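Local coordinates for protein alpha-1,3-glucanase (Paenibacillus glycanilyticus, PDB 6K0P) that probably hydrolyses alpha-1,3-glucan by cleaving alpha-1,3-glucosidic linkages as a glycoside hydrolase family 87 enzyme, at residues Leu439-Thr448 / Asn457-Ile465; Asn382-Gly393 / Ala405-Ser416. The protein carries 1 engineered substitution. All coordinates share one frame; numbering follows the deposited sequence.

Contact 1 (Leu439-Thr448 / Asn457-Ile465). With GLC (alpha-D-glucopyranose), chain C; GLC (alpha-D-glucopyranose), chain B.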
loop_
_atom_site.group_PDB
_atom_site.type_symbol
_atom_site.label_atom_id
_atom_site.label_comp_id
_atom_site.label_asym_id
_atom_site.label_seq_id
_atom_site.Cartn_x
_atom_site.Cartn_y
_atom_site.Cartn_z
ATOM N N LEU A 439 2.318 8.967 10.098
ATOM C CA LEU A 439 3.053 7.728 9.854
ATOM C C LEU A 439 3.148 6.987 11.179
ATOM O O LEU A 439 3.824 7.452 12.106
ATOM C CB LEU A 439 4.448 8.006 9.293
ATOM C CG LEU A 439 4.492 8.814 7.995
ATOM C CD1 LEU A 439 5.931 9.189 7.660
ATOM C CD2 LEU A 439 3.860 8.052 6.833
ATOM N N ASP A 440 2.472 5.839 11.271
ATOM C CA ASP A 440 2.386 5.071 12.510
ATOM C C ASP A 440 3.188 3.790 12.360
ATOM O O ASP A 440 2.919 2.985 11.464
ATOM C CB ASP A 440 0.937 4.703 12.826
ATOM C CG ASP A 440 0.098 5.894 13.239
ATOM O OD1 ASP A 440 0.681 6.968 13.497
ATOM O OD2 ASP A 440 -1.146 5.745 13.311
ATOM N N ARG A 441 4.169 3.595 13.236
ATOM C CA ARG A 441 4.910 2.335 13.275
ATOM C C ARG A 441 5.544 2.015 11.918
ATOM O O ARG A 441 5.419 0.900 11.394
ATOM C CB ARG A 441 4.035 1.178 13.782
ATOM C CG ARG A 441 3.463 1.395 15.194
ATOM C CD ARG A 441 2.395 0.345 15.582
ATOM N NE ARG A 441 1.343 0.293 14.570
ATOM C CZ ARG A 441 0.296 1.111 14.524
ATOM N NH1 ARG A 441 0.120 2.040 15.460
ATOM N NH2 ARG A 441 -0.578 1.008 13.530
ATOM N N THR A 442 6.234 3.004 11.348
ATOM C CA THR A 442 6.922 2.846 10.070
ATOM C C THR A 442 8.441 2.790 10.249
ATOM O O THR A 442 8.989 3.163 11.293
ATOM C CB THR A 442 6.525 3.932 9.060
ATOM O OG1 THR A 442 6.965 5.214 9.534
ATOM C CG2 THR A 442 5.009 3.943 8.862
ATOM N N GLY A 443 9.112 2.314 9.207
ATOM C CA GLY A 443 10.508 1.915 9.280
ATOM C C GLY A 443 10.648 0.399 9.293
ATOM O O GLY A 443 9.670 -0.348 9.237
ATOM N N GLY A 444 11.893 -0.049 9.386
ATOM C CA GLY A 444 12.171 -1.470 9.383
ATOM C C GLY A 444 13.620 -1.744 9.026
ATOM O O GLY A 444 14.444 -0.830 8.936
ATOM N N ASP A 445 13.913 -3.033 8.854
ATOM C CA ASP A 445 15.251 -3.533 8.549
ATOM C C ASP A 445 15.331 -3.989 7.097
ATOM O O ASP A 445 14.431 -4.678 6.605
ATOM C CB ASP A 445 15.569 -4.778 9.388
ATOM C CG ASP A 445 15.670 -4.496 10.864
ATOM O OD1 ASP A 445 16.188 -3.433 11.246
ATOM O OD2 ASP A 445 15.237 -5.359 11.653
ATOM N N PHE A 446 16.442 -3.665 6.433
ATOM C CA PHE A 446 16.689 -4.143 5.073
ATOM C C PHE A 446 18.173 -3.967 4.759
ATOM O O PHE A 446 18.891 -3.244 5.458
ATOM C CB PHE A 446 15.797 -3.414 4.051
ATOM C CG PHE A 446 15.433 -4.247 2.843
ATOM C CD1 PHE A 446 14.562 -5.317 2.963
ATOM C CD2 PHE A 446 15.951 -3.951 1.588
ATOM C CE1 PHE A 446 14.216 -6.083 1.859
ATOM C CE2 PHE A 446 15.608 -4.718 0.473
ATOM C CZ PHE A 446 14.734 -5.782 0.614
ATOM N N TRP A 447 18.620 -4.630 3.684
ATOM C CA TRP A 447 20.023 -4.607 3.266
ATOM C C TRP A 447 20.941 -5.162 4.353
ATOM O O TRP A 447 20.491 -5.892 5.243
ATOM C CB TRP A 447 20.453 -3.197 2.825
ATOM C CG TRP A 447 19.539 -2.558 1.798
ATOM C CD1 TRP A 447 18.780 -1.428 1.959
ATOM C CD2 TRP A 447 19.309 -3.005 0.458
ATOM N NE1 TRP A 447 18.082 -1.153 0.801
ATOM C CE2 TRP A 447 18.395 -2.105 -0.135
ATOM C CE3 TRP A 447 19.782 -4.082 -0.299
ATOM C CZ2 TRP A 447 17.941 -2.257 -1.441
ATOM C CZ3 TRP A 447 19.332 -4.226 -1.602
ATOM C CH2 TRP A 447 18.422 -3.319 -2.158
ATOM N N THR A 448 22.235 -4.832 4.286
ATOM C CA THR A 448 23.218 -5.287 5.263
ATOM C C THR A 448 23.996 -4.084 5.777
ATOM O O THR A 448 24.092 -3.051 5.109
ATOM C CB THR A 448 24.190 -6.321 4.669
ATOM O OG1 THR A 448 24.882 -5.757 3.544
ATOM C CG2 THR A 448 23.422 -7.565 4.229
ATOM N N ASN A 457 21.992 -4.539 14.597
ATOM C CA ASN A 457 21.651 -5.845 14.041
ATOM C C ASN A 457 22.346 -5.970 12.687
ATOM O O ASN A 457 23.140 -5.107 12.293
ATOM C CB ASN A 457 20.135 -6.068 13.985
ATOM C CG ASN A 457 19.411 -5.034 13.118
ATOM O OD1 ASN A 457 19.960 -4.520 12.147
ATOM N ND2 ASN A 457 18.166 -4.740 13.471
ATOM N N GLU A 458 22.042 -7.043 11.968
ATOM C CA GLU A 458 22.728 -7.338 10.720
ATOM C C GLU A 458 22.239 -6.498 9.549
ATOM O O GLU A 458 22.760 -6.646 8.435
ATOM C CB GLU A 458 22.533 -8.811 10.379
ATOM C CG GLU A 458 21.063 -9.184 10.229
ATOM C CD GLU A 458 20.489 -9.895 11.454
ATOM O OE1 GLU A 458 20.413 -9.281 12.554
ATOM O OE2 GLU A 458 20.106 -11.079 11.305
ATOM N N TYR A 459 21.270 -5.624 9.760
ATOM C CA TYR A 459 20.652 -4.900 8.663
ATOM C C TYR A 459 20.984 -3.419 8.742
ATOM O O TYR A 459 21.476 -2.906 9.756
ATOM C CB TYR A 459 19.128 -5.024 8.745
ATOM C CG TYR A 459 18.579 -6.422 8.767
ATOM C CD1 TYR A 459 18.435 -7.141 7.594
ATOM C CD2 TYR A 459 18.150 -6.999 9.960
ATOM C CE1 TYR A 459 17.897 -8.422 7.600
ATOM C CE2 TYR A 459 17.611 -8.281 9.979
ATOM C CZ TYR A 459 17.488 -8.978 8.796
ATOM O OH TYR A 459 16.947 -10.248 8.806
ATOM N N GLN A 460 20.687 -2.729 7.645
ATOM C CA GLN A 460 20.476 -1.293 7.733
ATOM C C GLN A 460 19.095 -1.042 8.326
ATOM O O GLN A 460 18.198 -1.886 8.236
ATOM C CB GLN A 460 20.630 -0.640 6.361
ATOM C CG GLN A 460 22.092 -0.553 5.916
ATOM C CD GLN A 460 22.233 -0.036 4.507
ATOM O OE1 GLN A 460 21.593 0.952 4.142
ATOM N NE2 GLN A 460 23.047 -0.706 3.694
ATOM N N ASN A 461 18.945 0.110 8.980
ATOM C CA ASN A 461 17.790 0.380 9.826
ATOM C C ASN A 461 17.146 1.673 9.363
ATOM O O ASN A 461 17.822 2.702 9.272
ATOM C CB ASN A 461 18.232 0.495 11.288
ATOM C CG ASN A 461 19.111 -0.675 11.719
ATOM O OD1 ASN A 461 20.214 -0.481 12.223
ATOM N ND2 ASN A 461 18.628 -1.894 11.510
ATOM N N PHE A 462 15.849 1.621 9.067
ATOM C CA PHE A 462 15.190 2.695 8.335
ATOM C C PHE A 462 14.219 3.482 9.198
ATOM O O PHE A 462 13.426 2.901 9.946
ATOM C CB PHE A 462 14.559 2.140 7.054
ATOM C CG PHE A 462 15.599 1.741 6.084
ATOM C CD1 PHE A 462 16.147 2.686 5.234
ATOM C CD2 PHE A 462 16.155 0.467 6.126
ATOM C CE1 PHE A 462 17.187 2.354 4.386
ATOM C CE2 PHE A 462 17.190 0.124 5.281
ATOM C CZ PHE A 462 17.717 1.068 4.415
ATOM N N GLY A 463 14.310 4.813 9.102
ATOM C CA GLY A 463 13.410 5.702 9.798
ATOM C C GLY A 463 12.069 5.814 9.100
ATOM O O GLY A 463 11.852 5.282 8.010
ATOM N N ALA A 464 11.157 6.540 9.755
ATOM C CA ALA A 464 9.829 6.760 9.186
ATOM C C ALA A 464 9.907 7.506 7.863
ATOM O O ALA A 464 9.142 7.218 6.930
ATOM C CB ALA A 464 8.950 7.529 10.171
ATOM N N ILE A 465 10.806 8.488 7.769
ATOM C CA ILE A 465 11.104 9.174 6.517
ATOM C C ILE A 465 12.599 9.072 6.287
ATOM O O ILE A 465 13.398 9.423 7.171
ATOM C CB ILE A 465 10.662 10.651 6.526
ATOM C CG1 ILE A 465 9.171 10.759 6.854
ATOM C CG2 ILE A 465 10.974 11.311 5.163
ATOM C CD1 ILE A 465 8.626 12.192 6.835
HETATM C C1 GLC C . 23.184 -0.951 0.064
HETATM C C2 GLC C . 22.485 -1.370 -1.192
HETATM C C3 GLC C . 21.962 -0.215 -2.005
HETATM C C4 GLC C . 21.162 0.675 -1.094
HETATM C C5 GLC C . 22.094 1.153 -0.002
HETATM C C6 GLC C . 21.348 2.027 0.967
HETATM O O1 GLC C . 24.337 -0.469 -0.288
HETATM O O2 GLC C . 23.327 -2.191 -1.982
HETATM O O3 GLC C . 20.973 -0.782 -2.827
HETATM O O4 GLC C . 20.623 1.794 -1.793
HETATM O O5 GLC C . 22.546 0.067 0.743
HETATM O O6 GLC C . 22.090 2.387 2.097
HETATM C C1 GLC B . 21.059 -0.245 -4.173
HETATM C C2 GLC B . 19.920 -0.866 -4.977
HETATM C C3 GLC B . 20.266 -2.297 -5.363
HETATM C C4 GLC B . 21.629 -2.344 -6.042
HETATM C C5 GLC B . 22.693 -1.625 -5.216
HETATM C C6 GLC B . 24.003 -1.530 -5.993
HETATM O O2 GLC B . 18.721 -0.834 -4.234
HETATM O O3 GLC B . 19.272 -2.799 -6.229
HETATM O O4 GLC B . 22.014 -3.688 -6.239
HETATM O O5 GLC B . 22.276 -0.316 -4.893
HETATM O O6 GLC B . 24.951 -0.814 -5.232
HETATM O O HOH W 1 11.787 3.818 11.945
#

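Contact 2 (Asn382-Gly393 / Ala405-Ser416). With ACY (acetic acid), chain K.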
loop_
_atom_site.group_PDB
_atom_site.type_symbol
_atom_site.label_atom_id
_atom_site.label_comp_id
_atom_site.label_asym_id
_atom_site.label_seq_id
_atom_site.Cartn_x
_atom_site.Cartn_y
_atom_site.Cartn_z
ATOM N N ASN A 382 0.144 -1.737 6.210
ATOM C CA ASN A 382 0.584 -3.125 6.087
ATOM C C ASN A 382 1.407 -3.314 4.815
ATOM O O ASN A 382 1.123 -4.178 3.977
ATOM C CB ASN A 382 -0.600 -4.095 6.120
ATOM C CG ASN A 382 -1.218 -4.226 7.494
ATOM O OD1 ASN A 382 -2.410 -3.987 7.663
ATOM N ND2 ASN A 382 -0.421 -4.632 8.485
ATOM N N VAL A 383 2.425 -2.474 4.655
ATOM C CA VAL A 383 3.283 -2.539 3.477
ATOM C C VAL A 383 4.219 -3.724 3.672
ATOM O O VAL A 383 5.063 -3.716 4.574
ATOM C CB VAL A 383 4.074 -1.243 3.282
ATOM C CG1 VAL A 383 4.734 -1.269 1.917
ATOM C CG2 VAL A 383 3.155 -0.027 3.408
ATOM N N ARG A 384 4.068 -4.746 2.838
ATOM C CA ARG A 384 4.734 -6.015 3.105
ATOM C C ARG A 384 6.206 -6.015 2.708
ATOM O O ARG A 384 6.944 -6.927 3.097
ATOM C CB ARG A 384 3.957 -7.152 2.443
ATOM C CG ARG A 384 2.502 -7.199 2.925
ATOM C CD ARG A 384 1.823 -8.492 2.526
ATOM N NE ARG A 384 1.430 -8.514 1.121
ATOM C CZ ARG A 384 0.761 -9.520 0.574
ATOM N NH1 ARG A 384 0.439 -10.575 1.314
ATOM N NH2 ARG A 384 0.415 -9.476 -0.704
ATOM N N ARG A 385 6.641 -5.016 1.945
ATOM C CA ARG A 385 8.041 -4.797 1.619
ATOM C C ARG A 385 8.131 -3.390 1.054
ATOM O O ARG A 385 7.203 -2.948 0.374
ATOM C CB ARG A 385 8.521 -5.817 0.572
ATOM C CG ARG A 385 9.923 -5.554 0.060
ATOM C CD ARG A 385 10.259 -6.490 -1.074
ATOM N NE ARG A 385 11.543 -6.140 -1.667
ATOM C CZ ARG A 385 12.283 -6.991 -2.356
ATOM N NH1 ARG A 385 11.854 -8.237 -2.541
ATOM N NH2 ARG A 385 13.448 -6.595 -2.857
ATOM N N ALA A 386 9.232 -2.689 1.353
ATOM C CA ALA A 386 9.475 -1.328 0.866
ATOM C C ALA A 386 8.550 -0.307 1.533
ATOM O O ALA A 386 8.087 -0.537 2.657
ATOM C CB ALA A 386 9.496 -1.256 -0.668
ATOM N N ALA A 387 8.313 0.843 0.903
ATOM C CA ALA A 387 7.747 1.977 1.625
ATOM C C ALA A 387 6.260 2.160 1.332
ATOM O O ALA A 387 5.740 1.707 0.311
ATOM C CB ALA A 387 8.506 3.271 1.283
ATOM N N ALA A 388 5.572 2.852 2.246
ATOM C CA ALA A 388 4.194 3.248 1.967
ATOM C C ALA A 388 4.132 4.236 0.807
ATOM O O ALA A 388 3.280 4.119 -0.083
ATOM C CB ALA A 388 3.548 3.824 3.232
ATOM N N PHE A 389 5.036 5.213 0.793
ATOM C CA PHE A 389 5.089 6.239 -0.239
ATOM C C PHE A 389 6.546 6.418 -0.631
ATOM O O PHE A 389 7.417 6.468 0.236
ATOM C CB PHE A 389 4.523 7.571 0.294
ATOM C CG PHE A 389 3.137 7.449 0.845
ATOM C CD1 PHE A 389 2.038 7.469 -0.009
ATOM C CD2 PHE A 389 2.926 7.280 2.209
ATOM C CE1 PHE A 389 0.757 7.322 0.492
ATOM C CE2 PHE A 389 1.643 7.139 2.716
ATOM C CZ PHE A 389 0.558 7.169 1.852
ATOM N N ALA A 390 6.818 6.505 -1.933
ATOM C CA ALA A 390 8.199 6.620 -2.381
ATOM C C ALA A 390 8.286 7.567 -3.563
ATOM O O ALA A 390 7.534 7.432 -4.535
ATOM C CB ALA A 390 8.778 5.254 -2.764
ATOM N N VAL A 391 9.219 8.512 -3.482
ATOM C CA VAL A 391 9.449 9.459 -4.566
ATOM C C VAL A 391 10.928 9.423 -4.923
ATOM O O VAL A 391 11.791 9.650 -4.062
ATOM C CB VAL A 391 8.947 10.876 -4.227
ATOM C CG1 VAL A 391 9.588 11.429 -2.971
ATOM C CG2 VAL A 391 9.143 11.820 -5.413
ATOM N N TYR A 392 11.216 9.098 -6.176
ATOM C CA TYR A 392 12.575 8.957 -6.679
ATOM C C TYR A 392 12.785 10.062 -7.708
ATOM O O TYR A 392 12.395 9.923 -8.872
ATOM C CB TYR A 392 12.760 7.570 -7.291
ATOM C CG TYR A 392 12.439 6.417 -6.352
ATOM C CD1 TYR A 392 13.387 5.935 -5.454
ATOM C CD2 TYR A 392 11.185 5.810 -6.371
ATOM C CE1 TYR A 392 13.093 4.874 -4.603
ATOM C CE2 TYR A 392 10.889 4.750 -5.529
ATOM C CZ TYR A 392 11.836 4.292 -4.647
ATOM O OH TYR A 392 11.533 3.244 -3.801
ATOM N N GLY A 393 13.394 11.168 -7.272
ATOM C CA GLY A 393 13.597 12.316 -8.145
ATOM C C GLY A 393 12.284 12.982 -8.532
ATOM O O GLY A 393 11.224 12.741 -7.958
ATOM N N ALA A 405 1.216 3.298 7.570
ATOM C CA ALA A 405 1.374 2.567 8.825
ATOM C C ALA A 405 1.852 1.145 8.582
ATOM O O ALA A 405 1.532 0.522 7.562
ATOM C CB ALA A 405 0.081 2.544 9.655
ATOM N N ASP A 406 2.618 0.638 9.552
ATOM C CA ASP A 406 2.932 -0.788 9.662
ATOM C C ASP A 406 3.673 -1.313 8.430
ATOM O O ASP A 406 3.212 -2.209 7.723
ATOM C CB ASP A 406 1.677 -1.600 10.012
ATOM C CG ASP A 406 1.166 -1.279 11.395
ATOM O OD1 ASP A 406 2.007 -1.211 12.316
ATOM O OD2 ASP A 406 -0.059 -1.076 11.555
ATOM N N THR A 407 4.847 -0.731 8.193
ATOM C CA THR A 407 5.761 -1.218 7.169
ATOM C C THR A 407 6.604 -2.360 7.725
ATOM O O THR A 407 7.116 -2.285 8.847
ATOM C CB THR A 407 6.702 -0.085 6.777
ATOM O OG1 THR A 407 7.222 0.499 7.971
ATOM C CG2 THR A 407 5.935 0.988 6.007
ATOM N N LEU A 408 6.781 -3.414 6.921
ATOM C CA LEU A 408 7.588 -4.536 7.391
ATOM C C LEU A 408 9.090 -4.278 7.318
ATOM O O LEU A 408 9.825 -4.764 8.184
ATOM C CB LEU A 408 7.237 -5.818 6.642
ATOM C CG LEU A 408 5.844 -6.367 6.940
ATOM C CD1 LEU A 408 5.711 -7.765 6.349
ATOM C CD2 LEU A 408 5.540 -6.385 8.444
ATOM N N THR A 409 9.585 -3.557 6.293
ATOM C CA THR A 409 11.028 -3.507 6.040
ATOM C C THR A 409 11.618 -2.131 5.740
ATOM O O THR A 409 12.830 -2.055 5.517
ATOM C CB THR A 409 11.426 -4.418 4.863
ATOM O OG1 THR A 409 10.857 -3.894 3.654
ATOM C CG2 THR A 409 10.965 -5.850 5.072
ATOM N N TYR A 410 10.826 -1.053 5.701
ATOM C CA TYR A 410 11.364 0.153 5.069
ATOM C C TYR A 410 10.591 1.383 5.562
ATOM O O TYR A 410 9.673 1.242 6.386
ATOM C CB TYR A 410 11.253 -0.075 3.551
ATOM C CG TYR A 410 12.435 0.364 2.697
ATOM C CD1 TYR A 410 13.727 0.010 3.049
ATOM C CD2 TYR A 410 12.257 1.161 1.566
ATOM C CE1 TYR A 410 14.806 0.386 2.283
ATOM C CE2 TYR A 410 13.341 1.542 0.788
ATOM C CZ TYR A 410 14.610 1.156 1.151
ATOM O OH TYR A 410 15.668 1.553 0.367
ATOM N N PRO A 411 10.938 2.594 5.115
ATOM C CA PRO A 411 10.293 3.801 5.646
ATOM C C PRO A 411 8.809 3.891 5.335
ATOM O O PRO A 411 8.279 3.240 4.426
ATOM C CB PRO A 411 11.023 4.932 4.908
ATOM C CG PRO A 411 12.358 4.378 4.621
ATOM C CD PRO A 411 12.112 2.938 4.295
ATOM N N GLY A 412 8.141 4.758 6.101
ATOM C CA GLY A 412 6.849 5.256 5.667
ATOM C C GLY A 412 6.947 6.034 4.366
ATOM O O GLY A 412 6.114 5.863 3.470
ATOM N N ILE A 413 7.950 6.913 4.252
ATOM C CA ILE A 413 8.183 7.720 3.056
ATOM C C ILE A 413 9.661 7.644 2.696
ATOM O O ILE A 413 10.519 8.006 3.513
ATOM C CB ILE A 413 7.762 9.191 3.235
ATOM C CG1 ILE A 413 6.311 9.284 3.725
ATOM C CG2 ILE A 413 7.943 9.944 1.917
ATOM C CD1 ILE A 413 5.855 10.714 3.954
ATOM N N THR A 414 9.954 7.176 1.483
ATOM C CA THR A 414 11.299 7.210 0.920
ATOM C C THR A 414 11.393 8.396 -0.026
ATOM O O THR A 414 10.548 8.549 -0.916
ATOM C CB THR A 414 11.581 5.922 0.144
ATOM O OG1 THR A 414 11.682 4.832 1.059
ATOM C CG2 THR A 414 12.894 6.030 -0.650
ATOM N N ILE A 415 12.411 9.235 0.171
ATOM C CA ILE A 415 12.705 10.370 -0.701
ATOM C C ILE A 415 14.144 10.161 -1.145
ATOM O O ILE A 415 15.066 10.331 -0.340
ATOM C CB ILE A 415 12.536 11.703 0.049
ATOM C CG1 ILE A 415 11.109 11.823 0.596
ATOM C CG2 ILE A 415 12.840 12.899 -0.865
ATOM C CD1 ILE A 415 10.885 13.010 1.544
ATOM N N SER A 416 14.344 9.767 -2.404
ATOM C CA SER A 416 15.631 9.216 -2.826
ATOM C C SER A 416 16.068 9.760 -4.175
ATOM O O SER A 416 15.279 9.780 -5.124
ATOM C CB SER A 416 15.548 7.687 -2.928
ATOM O OG SER A 416 16.717 7.166 -3.547
HETATM C C ACY K . 13.471 -3.158 -1.688
HETATM O O ACY K . 14.042 -3.705 -2.704
HETATM O OXT ACY K . 12.547 -3.637 -1.048
HETATM C CH3 ACY K . 14.070 -1.806 -1.324
HETATM O O HOH W 2 2.589 -4.982 7.876
HETATM O O HOH W 3 7.774 -2.666 4.231
HETATM O O HOH W 4 11.173 2.853 -0.928
#

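Contact 1 (Leu439-Thr448 / Asn457-Ile465)
Gln460 spends its amide on both the 439-448 segment and the sugar. Gln460 NE2 donates to Thr448 O at 2.9 Å, an acceptor in the amide plane, and also to O5 of the chain C glucose, while Gln460 OE1 accepts from O6 of that glucose at 2.5 Å. These complementary bonds fix which way round the amide sits. Glu529 and Gln495 add further hydrogen bonds to the bound disaccharide.

Trp447 forms the adjoining wall of the glycan pocket, to which Gln460 also belongs. With CG anti to the carbonyl carbon (chi1 -52°), its indole has Phe446 CD2 against one face and the glycosidic O3 of the chain C glucose over the other, 3.6 Å above the plane. Phe462 CZ meets the indole edge at Trp447 CD1 (3.7 Å). Replacing Trp447 by an alanine would remove the flat surface under the glycosidic link and is likely to leave Phe446 and the edge of Phe462 without their neighbour.

Behind them, strands 443-446 and 460-462 run antiparallel, and Phe446 N donates to Gln460 O at 3.1 Å, anchoring the glutamine. On the other side of this ribbon, Asp445 OD1 receives Asn461 ND2 (2.9 Å) and Asn457 ND2 (3.3 Å) from one face of the carboxylate, besides Tyr489 OH. Asn457 OD1 closes an Asx turn onto Tyr459 N and accepts from Asn461 ND2 too. So many neutral donors would probably favour a charged Asp445.

Contact 2 (Asn382-Gly393 / Ala405-Ser416)
Val383 O is gripped twice: Leu408 N donates to it at 2.9 Å, almost in line with the carbonyl bond, and a water donates from the same distance. That water also donates to Ala386 O and accepts from Thr409 N, tying two loops together. The loops belong to successive coils of a parallel beta-helix, the fold of the pectate-lyase-like clan, with residues 24 apart lying one above the other. Asn382 and Asp406 accordingly stand side by side, both with positive backbone phi, Asn382 where the chain turns a corner.

Beyond the loops, strands 389-392 and 413-416 lie parallel, 5° apart, joined by Thr414 N to Phe389 O, Val391 N to Thr414 O (2.9 Å) and Ser416 N to Val391 O. Val391 and Ile415 point the same way, CG1 to CG1 at 3.9 Å, on the face where Phe389 also packs against Leu378 and Ala380 of another strand. On the reverse face, Tyr392 CD1 rests against Ser416 CB at 3.8 Å; one water joins Tyr392 OH to Thr414 OG1, and Asp355 also bonds the Tyr392 hydroxyl.

Arg385 leaves the loop with CG anti to its N (chi1 173°) and stays extended as far as NE. Its guanidinium edge clasps an acetate, probably from the crystallisation liquor, through Arg385 NE to acetate OXT (2.8 Å, 170°) and through Arg385 NH2 to the other acetate oxygen. The acetate methyl carbon sits 3.9 Å above the Tyr410 ring plane, displaced toward the rim.

How the contacts relate
Contacts 1 and 2 follow one another along the chain, and their centres are 9 Å apart. Arg441, just before the ribbon of contact 1, forms a salt bridge from NE to Asp406 OD1 of contact 2 at 2.8 Å. Thr407 OG1 probably donates to Gly443 O (2.9 Å), and Arg52 binds both contacts, its NH2 reaching Arg441 O and Thr407 O. Farther along, Tyr410 meets the Phe462 ring and touches Trp447, so Tyr410 of contact 2 backs the aromatic wall of contact 1. Gln460 of contact 1 hydrogen-bonds the sugar, but the Tyr410 side chain also comes within about 5 Å of a bound glucose. Nearer the start of its segment, the Asp406 side chain is about 7 Å from the calcium ion.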